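Local coordinates for protein Lic11098 (Leptospira interrogans serogroup Icterohaemorrhagiae serovar copenhageni, PDB 4U08) that is of unknown function but folds as a leucine-rich repeat solenoid and is a candidate virulence factor of this pathogen, at residues A[278-282]-A[283-287]. Sequence-based numbering, arbitrary orientation.
Sequences LDLDG and NQLTT. With ZN (zinc ion), chain E.
The side-chain amide nitrogen of Asn283 is gripped by two carbonyls: ND2 donates to the backbone O of Leu280 at 2.9 Å, and also to the O of Leu257 in the preceding coil of the solenoid. The bond to Leu280 is nearly straight at the hydrogen (165°) and its acceptor lies close to the amide plane of Asn283. ND2 nevertheless stands above the Leu280 carbonyl plane, with a C=O...N angle of 101°, rather than along a lone pair. Asn283 CG, anti to its carbonyl carbon (chi1 -75°), folds ND2 back over the type II beta turn from Leu280 to Asn283. Gly282, third residue of that turn, supplies its positive phi. The other end of the amide is held too, as OD1 accepts from the N of Leu262, so both polar ends of this buried group are satisfied and its rotation is fixed.

Next to the turn, the buried side chains of Leu280 and Leu285 cross at roughly a right angle, their CD1 methyls 4.0 Å apart. On the strand side, Asp279 forms an Asx turn: its OD1 accepts a hydrogen bond from the backbone N of Asp281 at 3.1 Å, the N-H approaching almost end-on to the C-O bond. The CB of Asp281 points away from 283-287, and its carboxylate binds a zinc ion unevenly, through OD1 at 2.3 Å, with OD2 a longer second contact at 2.7 Å.

This is the LxLxxNxL signature of leucine-rich repeats, leaving strand 277-279. Its chemistry implies that one asparagine, by bonding both within its own turn and to the preceding coil, ties successive coils together while paying for its burial.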
ATOM      1  N   LEU A 278      10.740  -0.477  11.125  1.00 26.27           N
ATOM      2  CA  LEU A 278       9.827   0.055  12.118  1.00 25.76           C
ATOM      3  C   LEU A 278       9.931   1.579  12.083  1.00 30.72           C
ATOM      4  O   LEU A 278      10.972   2.160  12.432  1.00 29.47           O
ATOM      5  CB  LEU A 278      10.111  -0.546  13.512  1.00 25.73           C
ATOM      6  CG  LEU A 278       9.208  -0.072  14.662  1.00 29.32           C
ATOM      7  CD1 LEU A 278       7.724  -0.305  14.355  1.00 27.33           C
ATOM      8  CD2 LEU A 278       9.638  -0.683  15.997  1.00 31.46           C
ATOM      9  N   ASP A 279       8.876   2.222  11.553  1.00 26.43           N
ATOM     10  CA  ASP A 279       8.839   3.657  11.395  1.00 28.52           C
ATOM     11  C   ASP A 279       7.863   4.268  12.385  1.00 35.65           C
ATOM     12  O   ASP A 279       6.649   4.151  12.225  1.00 36.49           O
ATOM     13  CB  ASP A 279       8.507   4.048   9.938  1.00 29.72           C
ATOM     14  CG  ASP A 279       8.586   5.541   9.613  1.00 36.38           C
ATOM     15  OD1 ASP A 279       8.685   6.359  10.556  1.00 34.59           O
ATOM     16  OD2 ASP A 279       8.516   5.893   8.413  1.00 40.18           O
ATOM     17  N   LEU A 280       8.401   4.902  13.420  1.00 30.74           N
ATOM     18  CA  LEU A 280       7.589   5.525  14.460  1.00 28.66           C
ATOM     19  C   LEU A 280       7.795   7.018  14.478  1.00 31.83           C
ATOM     20  O   LEU A 280       7.514   7.647  15.474  1.00 32.17           O
ATOM     21  CB  LEU A 280       7.926   4.908  15.817  1.00 27.84           C
ATOM     22  CG  LEU A 280       7.454   3.492  16.043  1.00 31.51           C
ATOM     23  CD1 LEU A 280       8.347   2.775  16.997  1.00 29.80           C
ATOM     24  CD2 LEU A 280       6.015   3.473  16.535  1.00 32.25           C
ATOM     25  N   ASP A 281       8.243   7.592  13.362  1.00 31.90           N
ATOM     26  CA  ASP A 281       8.487   9.033  13.231  1.00 32.75           C
ATOM     27  C   ASP A 281       7.190   9.816  13.511  1.00 39.35           C
ATOM     28  O   ASP A 281       6.111   9.355  13.154  1.00 37.29           O
ATOM     29  CB  ASP A 281       8.953   9.331  11.813  1.00 33.75           C
ATOM     30  CG  ASP A 281       9.399  10.763  11.613  1.00 42.06           C
ATOM     31  OD1 ASP A 281      10.608  11.023  11.722  1.00 40.14           O
ATOM     32  OD2 ASP A 281       8.532  11.628  11.379  1.00 50.38           O
ATOM     33  N   GLY A 282       7.310  10.970  14.165  1.00 37.30           N
ATOM     34  CA  GLY A 282       6.165  11.836  14.442  1.00 37.37           C
ATOM     35  C   GLY A 282       5.164  11.353  15.469  1.00 42.23           C
ATOM     36  O   GLY A 282       4.017  11.793  15.464  1.00 44.82           O
ATOM     37  N   ASN A 283       5.571  10.470  16.360  1.00 36.76           N
ATOM     38  CA  ASN A 283       4.710  10.012  17.442  1.00 35.96           C
ATOM     39  C   ASN A 283       5.057  10.781  18.717  1.00 39.12           C
ATOM     40  O   ASN A 283       5.764  11.790  18.645  1.00 39.93           O
ATOM     41  CB  ASN A 283       4.763   8.494  17.615  1.00 33.21           C
ATOM     42  CG  ASN A 283       3.989   7.805  16.528  1.00 42.81           C
ATOM     43  OD1 ASN A 283       2.791   7.602  16.645  1.00 29.99           O
ATOM     44  ND2 ASN A 283       4.630   7.534  15.403  1.00 32.54           N
ATOM     45  N   GLN A 284       4.548  10.345  19.852  1.00 35.48           N
ATOM     46  CA  GLN A 284       4.725  11.044  21.122  1.00 36.33           C
ATOM     47  C   GLN A 284       5.272  10.036  22.131  1.00 36.06           C
ATOM     48  O   GLN A 284       4.823   9.994  23.265  1.00 33.32           O
ATOM     49  CB  GLN A 284       3.349  11.638  21.626  1.00 38.02           C
ATOM     50  CG  GLN A 284       2.270  12.000  20.573  1.00 55.49           C
ATOM     51  CD  GLN A 284       2.685  13.001  19.500  1.00 70.44           C
ATOM     52  OE1 GLN A 284       2.331  12.872  18.307  1.00 50.54           O
ATOM     53  NE2 GLN A 284       3.471  14.005  19.883  1.00 68.17           N
ATOM     54  N   LEU A 285       6.217   9.168  21.699  1.00 31.96           N
ATOM     55  CA  LEU A 285       6.766   8.149  22.587  1.00 31.20           C
ATOM     56  C   LEU A 285       7.561   8.781  23.694  1.00 36.15           C
ATOM     57  O   LEU A 285       8.379   9.661  23.428  1.00 35.15           O
ATOM     58  CB  LEU A 285       7.661   7.112  21.840  1.00 30.46           C
ATOM     59  CG  LEU A 285       6.961   6.236  20.780  1.00 35.23           C
ATOM     60  CD1 LEU A 285       7.991   5.467  19.953  1.00 36.46           C
ATOM     61  CD2 LEU A 285       5.927   5.323  21.402  1.00 34.74           C
ATOM     62  N   THR A 286       7.379   8.286  24.910  1.00 32.37           N
ATOM     63  CA  THR A 286       8.116   8.746  26.079  1.00 32.75           C
ATOM     64  C   THR A 286       9.137   7.689  26.485  1.00 35.97           C
ATOM     65  O   THR A 286      10.194   8.017  27.011  1.00 34.95           O
ATOM     66  CB  THR A 286       7.134   9.147  27.202  1.00 41.36           C
ATOM     67  OG1 THR A 286       6.169   8.112  27.344  1.00 44.22           O
ATOM     68  CG2 THR A 286       6.393  10.449  26.884  1.00 38.31           C
ATOM     69  N   THR A 287       8.886   6.424  26.127  1.00 33.52           N
ATOM     70  CA  THR A 287       9.805   5.320  26.437  1.00 34.21           C
ATOM     71  C   THR A 287       9.726   4.185  25.371  1.00 37.63           C
ATOM     72  O   THR A 287       8.729   4.127  24.657  1.00 37.95           O
ATOM     73  CB  THR A 287       9.467   4.777  27.856  1.00 43.92           C
ATOM     74  OG1 THR A 287      10.515   3.908  28.271  1.00 51.70           O
ATOM     75  CG2 THR A 287       8.106   4.048  27.914  1.00 38.97           C
TER
HETATM   76 ZN    ZN E 503      10.636  13.205  11.014  1.00 73.31          ZN